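Local coordinates for penicillin binding protein 2X (Streptococcus thermophilus, PDB 5U47) that probably acts as a transpeptidase that cross-links peptidoglycan strands during septal cell-wall synthesis and is inactivated by beta-lactams that acylate its active-site serine, at residues A[247-252]-A[414-419]; A[419-424]-A[433-438]; A[528-533]-A[556-561]; A[539-544]-A[567-572]. The protein carries 1 engineered substitution. One frame throughout, in Å; residues are numbered along the deposited sequence.

Interaction 1 (A[247-252]-A[414-419]); sequences SATVVN and VTQVQM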
loop_
_atom_site.group_PDB
_atom_site.type_symbol
_atom_site.label_atom_id
_atom_site.label_comp_id
_atom_site.label_asym_id
_atom_site.label_seq_id
_atom_site.Cartn_x
_atom_site.Cartn_y
_atom_site.Cartn_z
ATOM N N SER A 247 2.453 -10.851 -8.087
ATOM C CA SER A 247 1.770 -9.675 -7.613
ATOM C C SER A 247 0.935 -9.095 -8.742
ATOM O O SER A 247 1.216 -9.320 -9.911
ATOM C CB SER A 247 2.766 -8.635 -7.128
ATOM O OG SER A 247 3.508 -8.142 -8.226
ATOM N N ALA A 248 -0.091 -8.351 -8.365
ATOM C CA ALA A 248 -0.963 -7.651 -9.305
ATOM C C ALA A 248 -1.574 -6.455 -8.616
ATOM O O ALA A 248 -2.097 -6.596 -7.485
ATOM C CB ALA A 248 -2.053 -8.557 -9.789
ATOM N N THR A 249 -1.532 -5.300 -9.285
ATOM C CA THR A 249 -2.103 -4.086 -8.766
ATOM C C THR A 249 -2.791 -3.296 -9.866
ATOM O O THR A 249 -2.271 -3.177 -10.982
ATOM C CB THR A 249 -1.013 -3.212 -8.097
ATOM O OG1 THR A 249 -0.457 -3.922 -6.985
ATOM C CG2 THR A 249 -1.577 -1.912 -7.581
ATOM N N VAL A 250 -3.963 -2.764 -9.541
ATOM C CA VAL A 250 -4.721 -1.907 -10.449
ATOM C C VAL A 250 -4.726 -0.491 -9.854
ATOM O O VAL A 250 -5.041 -0.304 -8.676
ATOM C CB VAL A 250 -6.165 -2.392 -10.609
ATOM C CG1 VAL A 250 -6.960 -1.461 -11.551
ATOM C CG2 VAL A 250 -6.192 -3.816 -11.118
ATOM N N VAL A 251 -4.423 0.500 -10.683
ATOM C CA VAL A 251 -4.344 1.896 -10.253
ATOM C C VAL A 251 -5.164 2.773 -11.171
ATOM O O VAL A 251 -5.223 2.538 -12.393
ATOM C CB VAL A 251 -2.872 2.394 -10.304
ATOM C CG1 VAL A 251 -2.749 3.861 -9.930
ATOM C CG2 VAL A 251 -1.991 1.553 -9.369
ATOM N N ASN A 252 -5.792 3.788 -10.588
ATOM C CA ASN A 252 -6.529 4.793 -11.352
ATOM C C ASN A 252 -5.456 5.659 -12.012
ATOM O O ASN A 252 -4.655 6.317 -11.337
ATOM C CB ASN A 252 -7.432 5.627 -10.433
ATOM C CG ASN A 252 -8.223 6.683 -11.187
ATOM O OD1 ASN A 252 -7.691 7.389 -12.048
ATOM N ND2 ASN A 252 -9.501 6.787 -10.868
ATOM N N VAL A 414 14.266 -1.929 -7.953
ATOM C CA VAL A 414 13.071 -1.123 -7.657
ATOM C C VAL A 414 12.090 -1.884 -6.770
ATOM O O VAL A 414 12.255 -3.087 -6.541
ATOM C CB VAL A 414 12.301 -0.790 -8.959
ATOM C CG1 VAL A 414 13.206 -0.116 -9.974
ATOM C CG2 VAL A 414 11.648 -2.036 -9.575
ATOM N N THR A 415 11.076 -1.173 -6.274
ATOM C CA THR A 415 9.953 -1.778 -5.599
ATOM C C THR A 415 8.787 -1.634 -6.566
ATOM O O THR A 415 8.815 -0.803 -7.491
ATOM C CB THR A 415 9.560 -1.057 -4.297
ATOM O OG1 THR A 415 9.237 0.303 -4.593
ATOM C CG2 THR A 415 10.689 -1.091 -3.329
ATOM N N GLN A 416 7.749 -2.435 -6.352
ATOM C CA GLN A 416 6.563 -2.382 -7.199
ATOM C C GLN A 416 5.958 -0.989 -7.170
ATOM O O GLN A 416 5.553 -0.448 -8.216
ATOM C CB GLN A 416 5.504 -3.409 -6.742
ATOM C CG GLN A 416 4.222 -3.277 -7.580
ATOM C CD GLN A 416 3.083 -4.187 -7.206
ATOM O OE1 GLN A 416 1.996 -4.056 -7.775
ATOM N NE2 GLN A 416 3.290 -5.084 -6.239
ATOM N N VAL A 417 5.891 -0.400 -5.977
ATOM C CA VAL A 417 5.276 0.921 -5.852
ATOM C C VAL A 417 6.092 2.013 -6.590
ATOM O O VAL A 417 5.509 2.968 -7.082
ATOM C CB VAL A 417 4.915 1.250 -4.398
ATOM C CG1 VAL A 417 6.178 1.468 -3.560
ATOM C CG2 VAL A 417 3.958 2.436 -4.333
ATOM N N GLN A 418 7.419 1.862 -6.691
ATOM C CA GLN A 418 8.233 2.798 -7.508
ATOM C C GLN A 418 7.866 2.675 -8.997
ATOM O O GLN A 418 7.755 3.679 -9.719
ATOM C CB GLN A 418 9.722 2.567 -7.301
ATOM C CG GLN A 418 10.222 3.061 -5.960
ATOM C CD GLN A 418 11.676 2.745 -5.731
ATOM O OE1 GLN A 418 12.148 1.662 -6.097
ATOM N NE2 GLN A 418 12.392 3.670 -5.088
ATOM N N MET A 419 7.639 1.439 -9.451
ATOM C CA MET A 419 7.215 1.242 -10.823
ATOM C C MET A 419 5.846 1.870 -11.060
ATOM O O MET A 419 5.633 2.528 -12.069
ATOM C CB MET A 419 7.200 -0.245 -11.203
ATOM C CG MET A 419 8.587 -0.892 -11.212
ATOM S SD MET A 419 9.763 -0.104 -12.342
ATOM C CE MET A 419 9.010 -0.399 -13.936
HETATM O O HOH W 1 2.141 -6.003 -9.459
#

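Interaction 2 (A[419-424]-A[433-438]); sequences MLRAFT and LEPQFI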
loop_
_atom_site.group_PDB
_atom_site.type_symbol
_atom_site.label_atom_id
_atom_site.label_comp_id
_atom_site.label_asym_id
_atom_site.label_seq_id
_atom_site.Cartn_x
_atom_site.Cartn_y
_atom_site.Cartn_z
ATOM N N MET A 419 7.639 1.439 -9.451
ATOM C CA MET A 419 7.215 1.242 -10.823
ATOM C C MET A 419 5.846 1.870 -11.060
ATOM O O MET A 419 5.633 2.528 -12.069
ATOM C CB MET A 419 7.200 -0.245 -11.203
ATOM C CG MET A 419 8.587 -0.892 -11.212
ATOM S SD MET A 419 9.763 -0.104 -12.342
ATOM C CE MET A 419 9.010 -0.399 -13.936
ATOM N N LEU A 420 4.914 1.667 -10.132
ATOM C CA LEU A 420 3.572 2.241 -10.273
ATOM C C LEU A 420 3.634 3.760 -10.374
ATOM O O LEU A 420 2.954 4.354 -11.203
ATOM C CB LEU A 420 2.658 1.819 -9.109
ATOM C CG LEU A 420 2.368 0.301 -8.993
ATOM C CD1 LEU A 420 1.534 0.025 -7.745
ATOM C CD2 LEU A 420 1.639 -0.228 -10.227
ATOM N N ARG A 421 4.441 4.359 -9.510
ATOM C CA ARG A 421 4.618 5.805 -9.487
ATOM C C ARG A 421 5.132 6.300 -10.860
ATOM O O ARG A 421 4.607 7.265 -11.413
ATOM C CB ARG A 421 5.600 6.181 -8.387
ATOM C CG ARG A 421 5.931 7.654 -8.308
ATOM C CD ARG A 421 6.880 7.964 -7.153
ATOM N NE ARG A 421 8.123 7.231 -7.301
ATOM C CZ ARG A 421 9.138 7.209 -6.428
ATOM N NH1 ARG A 421 10.195 6.466 -6.694
ATOM N NH2 ARG A 421 9.115 7.901 -5.307
ATOM N N ALA A 422 6.121 5.610 -11.409
ATOM C CA ALA A 422 6.702 5.976 -12.707
ATOM C C ALA A 422 5.668 5.828 -13.811
ATOM O O ALA A 422 5.562 6.702 -14.689
ATOM C CB ALA A 422 7.928 5.119 -13.002
ATOM N N PHE A 423 4.891 4.732 -13.754
ATOM C CA PHE A 423 3.852 4.500 -14.754
ATOM C C PHE A 423 2.788 5.604 -14.778
ATOM O O PHE A 423 2.212 5.881 -15.842
ATOM C CB PHE A 423 3.149 3.144 -14.577
ATOM C CG PHE A 423 4.030 1.935 -14.830
ATOM C CD1 PHE A 423 4.923 1.896 -15.897
ATOM C CD2 PHE A 423 3.889 0.798 -14.051
ATOM C CE1 PHE A 423 5.703 0.757 -16.143
ATOM C CE2 PHE A 423 4.666 -0.336 -14.289
ATOM C CZ PHE A 423 5.574 -0.347 -15.331
ATOM N N THR A 424 2.529 6.251 -13.638
ATOM C CA THR A 424 1.515 7.297 -13.639
ATOM C C THR A 424 1.886 8.462 -14.567
ATOM O O THR A 424 0.992 9.090 -15.105
ATOM C CB THR A 424 1.176 7.878 -12.233
ATOM O OG1 THR A 424 2.342 8.478 -11.655
ATOM C CG2 THR A 424 0.650 6.840 -11.329
ATOM N N LEU A 433 2.304 11.120 -10.365
ATOM C CA LEU A 433 1.439 11.150 -9.199
ATOM C C LEU A 433 1.951 10.218 -8.127
ATOM O O LEU A 433 2.595 9.198 -8.417
ATOM C CB LEU A 433 0.023 10.689 -9.582
ATOM C CG LEU A 433 -0.689 11.428 -10.716
ATOM C CD1 LEU A 433 -2.054 10.821 -11.024
ATOM C CD2 LEU A 433 -0.849 12.893 -10.376
ATOM N N GLU A 434 1.670 10.579 -6.879
ATOM C CA GLU A 434 2.014 9.731 -5.739
ATOM C C GLU A 434 0.941 8.630 -5.633
ATOM O O GLU A 434 -0.254 8.939 -5.581
ATOM C CB GLU A 434 2.019 10.570 -4.468
ATOM C CG GLU A 434 2.358 9.829 -3.184
ATOM C CD GLU A 434 3.834 9.490 -3.016
ATOM O OE1 GLU A 434 4.635 9.535 -3.984
ATOM O OE2 GLU A 434 4.188 9.158 -1.875
ATOM N N PRO A 435 1.348 7.348 -5.604
ATOM C CA PRO A 435 0.362 6.309 -5.394
ATOM C C PRO A 435 -0.284 6.507 -4.016
ATOM O O PRO A 435 0.416 6.906 -3.081
ATOM C CB PRO A 435 1.189 5.015 -5.449
ATOM C CG PRO A 435 2.372 5.380 -6.271
ATOM C CD PRO A 435 2.687 6.774 -5.832
ATOM N N GLN A 436 -1.593 6.265 -3.930
ATOM C CA GLN A 436 -2.375 6.449 -2.700
ATOM C C GLN A 436 -3.216 5.234 -2.410
ATOM O O GLN A 436 -3.776 4.608 -3.337
ATOM C CB GLN A 436 -3.331 7.636 -2.838
ATOM C CG GLN A 436 -2.656 8.993 -2.897
ATOM C CD GLN A 436 -3.628 10.144 -3.093
ATOM O OE1 GLN A 436 -4.773 9.958 -3.549
ATOM N NE2 GLN A 436 -3.177 11.345 -2.763
ATOM N N PHE A 437 -3.337 4.935 -1.115
ATOM C CA PHE A 437 -4.154 3.840 -0.623
ATOM C C PHE A 437 -5.162 4.302 0.441
ATOM O O PHE A 437 -5.993 3.492 0.882
ATOM C CB PHE A 437 -3.297 2.646 -0.115
ATOM C CG PHE A 437 -2.395 2.984 1.046
ATOM C CD1 PHE A 437 -2.872 2.965 2.345
ATOM C CD2 PHE A 437 -1.063 3.325 0.831
ATOM C CE1 PHE A 437 -2.040 3.288 3.408
ATOM C CE2 PHE A 437 -0.226 3.648 1.890
ATOM C CZ PHE A 437 -0.720 3.627 3.184
ATOM N N ILE A 438 -5.106 5.583 0.845
ATOM C CA ILE A 438 -6.084 6.141 1.810
ATOM C C ILE A 438 -6.979 7.135 1.103
ATOM O O ILE A 438 -6.496 8.115 0.510
ATOM C CB ILE A 438 -5.425 6.915 2.969
ATOM C CG1 ILE A 438 -4.422 6.028 3.693
ATOM C CG2 ILE A 438 -6.490 7.436 3.947
ATOM C CD1 ILE A 438 -3.532 6.778 4.660
HETATM O O HOH W 2 7.390 9.839 -4.405
#

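Interaction 3 (A[528-533]-A[556-561]); sequences NSVVAM and NFFATV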
loop_
_atom_site.group_PDB
_atom_site.type_symbol
_atom_site.label_atom_id
_atom_site.label_comp_id
_atom_site.label_asym_id
_atom_site.label_seq_id
_atom_site.Cartn_x
_atom_site.Cartn_y
_atom_site.Cartn_z
ATOM N N ASN A 528 8.807 -12.431 -14.716
ATOM C CA ASN A 528 7.974 -12.038 -15.855
ATOM C C ASN A 528 6.937 -11.012 -15.435
ATOM O O ASN A 528 6.338 -11.138 -14.370
ATOM C CB ASN A 528 7.290 -13.277 -16.444
ATOM C CG ASN A 528 8.292 -14.294 -16.985
ATOM O OD1 ASN A 528 9.446 -13.980 -17.212
ATOM N ND2 ASN A 528 7.836 -15.498 -17.217
ATOM N N SER A 529 6.711 -10.007 -16.268
ATOM C CA SER A 529 5.792 -8.944 -15.898
ATOM C C SER A 529 5.134 -8.271 -17.070
ATOM O O SER A 529 5.535 -8.455 -18.218
ATOM C CB SER A 529 6.519 -7.899 -15.036
ATOM O OG SER A 529 7.546 -7.213 -15.742
ATOM N N VAL A 530 4.093 -7.501 -16.775
ATOM C CA VAL A 530 3.419 -6.729 -17.798
ATOM C C VAL A 530 2.771 -5.492 -17.187
ATOM O O VAL A 530 2.300 -5.524 -16.027
ATOM C CB VAL A 530 2.342 -7.579 -18.538
ATOM C CG1 VAL A 530 1.182 -7.970 -17.628
ATOM C CG2 VAL A 530 1.808 -6.848 -19.749
ATOM N N VAL A 531 2.798 -4.396 -17.940
ATOM C CA VAL A 531 2.059 -3.200 -17.573
ATOM C C VAL A 531 1.061 -2.985 -18.695
ATOM O O VAL A 531 1.399 -3.220 -19.869
ATOM C CB VAL A 531 2.929 -1.957 -17.387
ATOM C CG1 VAL A 531 3.718 -1.603 -18.654
ATOM C CG2 VAL A 531 2.064 -0.792 -16.928
ATOM N N ALA A 532 -0.164 -2.604 -18.334
ATOM C CA ALA A 532 -1.234 -2.361 -19.290
ATOM C C ALA A 532 -2.008 -1.109 -18.875
ATOM O O ALA A 532 -2.216 -0.862 -17.674
ATOM C CB ALA A 532 -2.158 -3.565 -19.351
ATOM N N MET A 533 -2.389 -0.314 -19.873
ATOM C CA MET A 533 -3.126 0.919 -19.685
ATOM C C MET A 533 -4.265 0.958 -20.689
ATOM O O MET A 533 -4.075 0.712 -21.874
ATOM C CB MET A 533 -2.216 2.144 -19.867
ATOM C CG MET A 533 -1.009 2.142 -18.940
ATOM S SD MET A 533 0.068 3.531 -19.247
ATOM C CE MET A 533 1.524 3.164 -18.275
ATOM N N ASN A 556 0.791 -15.720 -23.077
ATOM C CA ASN A 556 -0.660 -15.841 -23.116
ATOM C C ASN A 556 -1.274 -15.939 -21.725
ATOM O O ASN A 556 -2.463 -15.633 -21.554
ATOM C CB ASN A 556 -1.075 -17.081 -23.923
ATOM C CG ASN A 556 -0.685 -16.986 -25.393
ATOM O OD1 ASN A 556 -0.416 -15.902 -25.902
ATOM N ND2 ASN A 556 -0.646 -18.130 -26.079
ATOM N N PHE A 557 -0.488 -16.366 -20.733
ATOM C CA PHE A 557 -1.022 -16.474 -19.377
ATOM C C PHE A 557 -1.431 -15.135 -18.796
ATOM O O PHE A 557 -2.280 -15.107 -17.911
ATOM C CB PHE A 557 -0.066 -17.160 -18.393
ATOM C CG PHE A 557 0.223 -18.613 -18.702
ATOM C CD1 PHE A 557 -0.714 -19.430 -19.314
ATOM C CD2 PHE A 557 1.412 -19.184 -18.267
ATOM C CE1 PHE A 557 -0.436 -20.766 -19.564
ATOM C CE2 PHE A 557 1.688 -20.529 -18.504
ATOM C CZ PHE A 557 0.764 -21.319 -19.154
ATOM N N PHE A 558 -0.846 -14.037 -19.277
ATOM C CA PHE A 558 -1.238 -12.722 -18.767
ATOM C C PHE A 558 -2.706 -12.411 -19.034
ATOM O O PHE A 558 -3.316 -11.636 -18.294
ATOM C CB PHE A 558 -0.368 -11.595 -19.327
ATOM C CG PHE A 558 1.011 -11.527 -18.747
ATOM C CD1 PHE A 558 1.203 -11.507 -17.373
ATOM C CD2 PHE A 558 2.116 -11.397 -19.574
ATOM C CE1 PHE A 558 2.477 -11.416 -16.830
ATOM C CE2 PHE A 558 3.399 -11.282 -19.040
ATOM C CZ PHE A 558 3.581 -11.295 -17.667
ATOM N N ALA A 559 -3.270 -13.016 -20.076
ATOM C CA ALA A 559 -4.677 -12.799 -20.412
ATOM C C ALA A 559 -5.594 -13.295 -19.299
ATOM O O ALA A 559 -6.699 -12.803 -19.144
ATOM C CB ALA A 559 -5.030 -13.473 -21.706
ATOM N N THR A 560 -5.129 -14.291 -18.549
ATOM C CA THR A 560 -5.880 -14.847 -17.444
ATOM C C THR A 560 -6.172 -13.809 -16.354
ATOM O O THR A 560 -7.247 -13.806 -15.758
ATOM C CB THR A 560 -5.101 -16.036 -16.817
ATOM O OG1 THR A 560 -4.871 -17.030 -17.825
ATOM C CG2 THR A 560 -5.867 -16.655 -15.658
ATOM N N VAL A 561 -5.235 -12.904 -16.129
ATOM C CA VAL A 561 -5.367 -11.939 -15.043
ATOM C C VAL A 561 -5.642 -10.506 -15.531
ATOM O O VAL A 561 -6.523 -9.852 -15.003
ATOM C CB VAL A 561 -4.161 -12.059 -14.062
ATOM C CG1 VAL A 561 -2.848 -11.739 -14.733
ATOM C CG2 VAL A 561 -4.356 -11.166 -12.853
#

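Interaction 4 (A[539-544]-A[567-572]); sequences PEYIMY and EEAMSM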
loop_
_atom_site.group_PDB
_atom_site.type_symbol
_atom_site.label_atom_id
_atom_site.label_comp_id
_atom_site.label_asym_id
_atom_site.label_seq_id
_atom_site.Cartn_x
_atom_site.Cartn_y
_atom_site.Cartn_z
ATOM N N PRO A 539 -5.862 7.144 -20.846
ATOM C CA PRO A 539 -5.988 6.046 -19.880
ATOM C C PRO A 539 -6.874 6.311 -18.638
ATOM O O PRO A 539 -6.911 7.416 -18.111
ATOM C CB PRO A 539 -4.535 5.744 -19.478
ATOM C CG PRO A 539 -3.686 6.333 -20.546
ATOM C CD PRO A 539 -4.457 7.492 -21.125
ATOM N N GLU A 540 -7.599 5.279 -18.237
ATOM C CA GLU A 540 -8.438 5.314 -17.054
ATOM C C GLU A 540 -7.815 4.451 -15.972
ATOM O O GLU A 540 -7.820 4.842 -14.801
ATOM C CB GLU A 540 -9.846 4.805 -17.364
ATOM C CG GLU A 540 -10.613 5.624 -18.398
ATOM C CD GLU A 540 -11.063 6.977 -17.878
ATOM O OE1 GLU A 540 -11.140 7.162 -16.642
ATOM O OE2 GLU A 540 -11.371 7.854 -18.708
ATOM N N TYR A 541 -7.272 3.304 -16.367
ATOM C CA TYR A 541 -6.679 2.347 -15.455
ATOM C C TYR A 541 -5.303 1.844 -15.925
ATOM O O TYR A 541 -5.017 1.745 -17.137
ATOM C CB TYR A 541 -7.631 1.134 -15.242
ATOM C CG TYR A 541 -8.986 1.584 -14.787
ATOM C CD1 TYR A 541 -9.183 2.093 -13.500
ATOM C CD2 TYR A 541 -10.055 1.599 -15.656
ATOM C CE1 TYR A 541 -10.420 2.571 -13.102
ATOM C CE2 TYR A 541 -11.285 2.081 -15.266
ATOM C CZ TYR A 541 -11.465 2.563 -14.004
ATOM O OH TYR A 541 -12.704 3.028 -13.655
ATOM N N ILE A 542 -4.458 1.561 -14.935
ATOM C CA ILE A 542 -3.145 0.975 -15.124
ATOM C C ILE A 542 -3.179 -0.338 -14.333
ATOM O O ILE A 542 -3.694 -0.383 -13.200
ATOM C CB ILE A 542 -2.010 1.809 -14.474
ATOM C CG1 ILE A 542 -1.946 3.220 -15.052
ATOM C CG2 ILE A 542 -0.652 1.123 -14.671
ATOM C CD1 ILE A 542 -1.143 4.177 -14.173
ATOM N N MET A 543 -2.633 -1.389 -14.919
ATOM C CA MET A 543 -2.496 -2.653 -14.216
ATOM C C MET A 543 -1.068 -3.157 -14.382
ATOM O O MET A 543 -0.495 -3.089 -15.476
ATOM C CB MET A 543 -3.505 -3.674 -14.716
ATOM C CG MET A 543 -3.506 -4.940 -13.895
ATOM S SD MET A 543 -4.922 -5.980 -14.289
ATOM C CE MET A 543 -4.746 -7.191 -12.988
ATOM N N TYR A 544 -0.497 -3.663 -13.301
ATOM C CA TYR A 544 0.875 -4.190 -13.307
ATOM C C TYR A 544 0.868 -5.557 -12.661
ATOM O O TYR A 544 0.385 -5.712 -11.527
ATOM C CB TYR A 544 1.787 -3.221 -12.564
ATOM C CG TYR A 544 3.249 -3.592 -12.450
ATOM C CD1 TYR A 544 3.996 -3.942 -13.570
ATOM C CD2 TYR A 544 3.920 -3.453 -11.253
ATOM C CE1 TYR A 544 5.351 -4.223 -13.474
ATOM C CE2 TYR A 544 5.278 -3.744 -11.147
ATOM C CZ TYR A 544 5.991 -4.115 -12.261
ATOM O OH TYR A 544 7.341 -4.400 -12.160
ATOM N N GLU A 567 -11.433 -5.407 -17.749
ATOM C CA GLU A 567 -12.800 -5.347 -18.270
ATOM C C GLU A 567 -13.780 -5.110 -17.113
ATOM O O GLU A 567 -14.734 -4.342 -17.252
ATOM C CB GLU A 567 -13.178 -6.599 -19.077
ATOM C CG GLU A 567 -12.583 -6.575 -20.476
ATOM C CD GLU A 567 -12.992 -7.743 -21.345
ATOM O OE1 GLU A 567 -13.479 -8.772 -20.815
ATOM O OE2 GLU A 567 -12.835 -7.618 -22.577
ATOM N N GLU A 568 -13.524 -5.754 -15.972
ATOM C CA GLU A 568 -14.376 -5.558 -14.801
ATOM C C GLU A 568 -14.267 -4.110 -14.344
ATOM O O GLU A 568 -15.273 -3.492 -14.041
ATOM C CB GLU A 568 -13.983 -6.497 -13.653
ATOM C CG GLU A 568 -14.986 -6.512 -12.490
ATOM C CD GLU A 568 -16.349 -7.106 -12.855
ATOM O OE1 GLU A 568 -16.480 -7.763 -13.923
ATOM O OE2 GLU A 568 -17.299 -6.918 -12.064
ATOM N N ALA A 569 -13.045 -3.570 -14.321
ATOM C CA ALA A 569 -12.828 -2.185 -13.905
ATOM C C ALA A 569 -13.590 -1.210 -14.791
ATOM O O ALA A 569 -14.252 -0.280 -14.292
ATOM C CB ALA A 569 -11.349 -1.833 -13.916
ATOM N N MET A 570 -13.471 -1.414 -16.106
ATOM C CA MET A 570 -14.184 -0.570 -17.069
ATOM C C MET A 570 -15.708 -0.700 -16.923
ATOM O O MET A 570 -16.421 0.294 -17.024
ATOM C CB MET A 570 -13.760 -0.885 -18.507
ATOM C CG MET A 570 -12.337 -0.481 -18.849
ATOM S SD MET A 570 -12.026 1.301 -18.823
ATOM C CE MET A 570 -12.939 1.845 -20.255
ATOM N N SER A 571 -16.208 -1.909 -16.659
ATOM C CA SER A 571 -17.649 -2.104 -16.535
ATOM C C SER A 571 -18.244 -1.431 -15.281
ATOM O O SER A 571 -19.444 -1.166 -15.253
ATOM C CB SER A 571 -18.008 -3.595 -16.510
ATOM O OG SER A 571 -17.601 -4.170 -15.275
ATOM N N MET A 572 -17.418 -1.151 -14.266
ATOM C CA MET A 572 -17.918 -0.570 -13.009
ATOM C C MET A 572 -18.306 0.908 -13.075
ATOM O O MET A 572 -19.312 1.302 -12.465
ATOM C CB MET A 572 -16.946 -0.843 -11.866
ATOM C CG MET A 572 -16.950 -2.316 -11.483
ATOM S SD MET A 572 -15.689 -2.789 -10.286
ATOM C CE MET A 572 -16.335 -2.012 -8.808
#

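Interaction 1 (A[247-252]-A[414-419])
Ser247 and Gln416 mark the nearest approach of two backbones that stay well apart, their CA atoms 8.7 Å from each other, so side chains and one water bridge the gap between an extended strand and the first turn of a helix. Residues 247-252 lie in strand 245-252, and Ser247 and Thr249, two positions apart, both direct their CB toward the helix. Across from them the chain turns into helix 416-427 through a capping box: Thr415 OG1 accepts from Gln418 N at 3.2 Å, and Gln418 OE1 accepts from Thr415 N at 3.0 Å. This is the start of a helix packed on one face of the central five-stranded antiparallel sheet of the transpeptidase domain, a fold shared with the serine beta-lactamases. Gln416 spans the gap. Its CG stands anti to the backbone N (chi1 176°) and the chain beyond is fully extended, which carries the amide all the way to the strand. There Thr249 OG1 donates to Gln416 OE1 over 2.6 Å, with a C=O...donor angle of 135° and the donor tilted 32° from the carbonyl plane. A second, weaker grip on the same oxygen comes from a water, which also bonds Ser247 OG at 2.8 Å. The amide nitrogen, Gln416 NE2, donates a hydrogen bond to Arg285 O and only packs against Ser247. Within the sheet, Ser247 OG is bonded to Thr546 OG1 and Thr249 OG1 to Thr261 OG1, tying the buried hydroxyls to the strands on either side of 245-252.

Interaction 2 (A[419-424]-A[433-438])
The guanidinium of Arg421 and the carboxylate of Glu434 are the flat groups here, their planes 44° apart and too distant from each other for a salt bridge. Arg421 NH2 and Glu434 OE1 are 4.9 Å from each other, and a water lying in plane at the guanidinium edge spans the interval, accepting from Arg421 NH2 at 2.7 Å and donating to Glu434 OE1 at 2.8 Å. Arg421 NH1 is held by Ile382 O, outside the pair, which would further fix the rotation of the group. To reach this position the arginine chain runs out from the helix with CG anti to the backbone N and then bends at chi3, while Glu434 folds back at chi2 although its CB points away from the helix. Nearer the backbone the aliphatic part of Arg421 lies across the ring of Pro435, with Arg421 CB 3.9 Å from Pro435 CD. Its CG passes over the backbone at Leu433 O.

At the other end of the contact Thr424 OG1 is used twice. It donates to Arg421 O at 2.6 Å within the helix and accepts from Leu433 N at 2.9 Å, an almost straight bond with an N-H...acceptor angle of 170°. The chi1 of 61° swings OG1 between the backbone N and the carbonyl carbon, where it can serve both partners. All five touching residues are buried. In the transpeptidase domain the segment after helix 416-427 thus packs back on that helix: residues 433-435 pass beside it, bonded to its threonine, and the chain then leaves it for strand 438-443.

Interaction 3 (A[528-533]-A[556-561])
This is an apolar aromatic contact between an inner strand of the transpeptidase sheet and the start of helix 558-572, with Phe558 inserted against the backbone and side chain of strand 526-534. The helix begins weakly bonded, its first backbone bonds spanning three residues, as from Val561 N to Phe558 O. Val530 and Phe558 reach toward each other from opposite directions, their CA atoms 7.7 Å apart. Val530 CG1 sits over one face of the ring in a CH-pi contact, 3.7 Å from the centroid and 15° off the ring normal, and its nearest ring atom is Phe558 CD1 at 3.5 Å. With the valine's chi1 at 66° the CG1 methyl faces the ring. Further out, Phe558 CZ runs up against the strand backbone: Ser529 C lies 3.5 Å away obliquely, and Asn528 C lies at the ring edge, 4.0 Å from CZ. Asn528 OD1 is hydrogen-bonded to Thr526 OG1. Trp553, in the loop leading to the helix, meets the Phe558 ring edge-to-face. Strand 526-534 runs between strands 503-510 and 541-548, while on the helix side Val561 packs against both Phe237 of helix 224-241 and Val545 of strand 541-548.

Interaction 4 (A[539-544]-A[567-572])
A methionine sulfur lies in the plane of a tyrosine ring while an alanine methyl lies over one of its faces, so Tyr541 meets the helix in two directions at once. Tyr541 begins strand 541-548 of the transpeptidase sheet and forms, with Glu540, a classic beta bulge opposite Val534; residues 567-572 lie late in helix 558-572, which packs against that sheet. Ala569 CB stands above the centre of the Tyr541 ring, 4.1 Å from its centroid and 12° off the normal, a CH-pi contact. Met570 SD takes the other direction: it is 4.8 Å from the centroid and 88° off the normal, the edge-on form of a Met-aromatic contact. The bends of the methionine chain at chi2 and chi3 curl it back so that its sulfur reaches the ring edge. Glu540 CB also approaches that sulfur, at the margin of the contact, although its carboxylate turns from the helix. On the helix side Leu566, one turn earlier, joins Ala569 in packing against Tyr541. At the phenol end, Tyr541 OH and Ala569 O are 3.7 Å apart, while Met570 SD sits evenly between two ring carbons, 3.7 Å from both Tyr541 CD2 and Tyr541 CE2.

From the N terminus, strand 245-252 comes first, and interaction 1 closes the longest loop, 161 residues, by bringing helix 416-427 onto it. Interaction 2 follows in series and shares Met419; it closes a loop with eight residues between its segments as the chain returns to the same helix. Interactions 3 and 4 come later and cross: their segments alternate, so strands 526-534 and 541-548 are each joined to a different part of helix 558-572, its early and late turns. Strand 541-548 lies between 245-252 and 526-534, bonded to each through Ile542 O with Val251 N and Met543 N with Ala532 O. The sheet is thus held between helices 416-427 and 558-572.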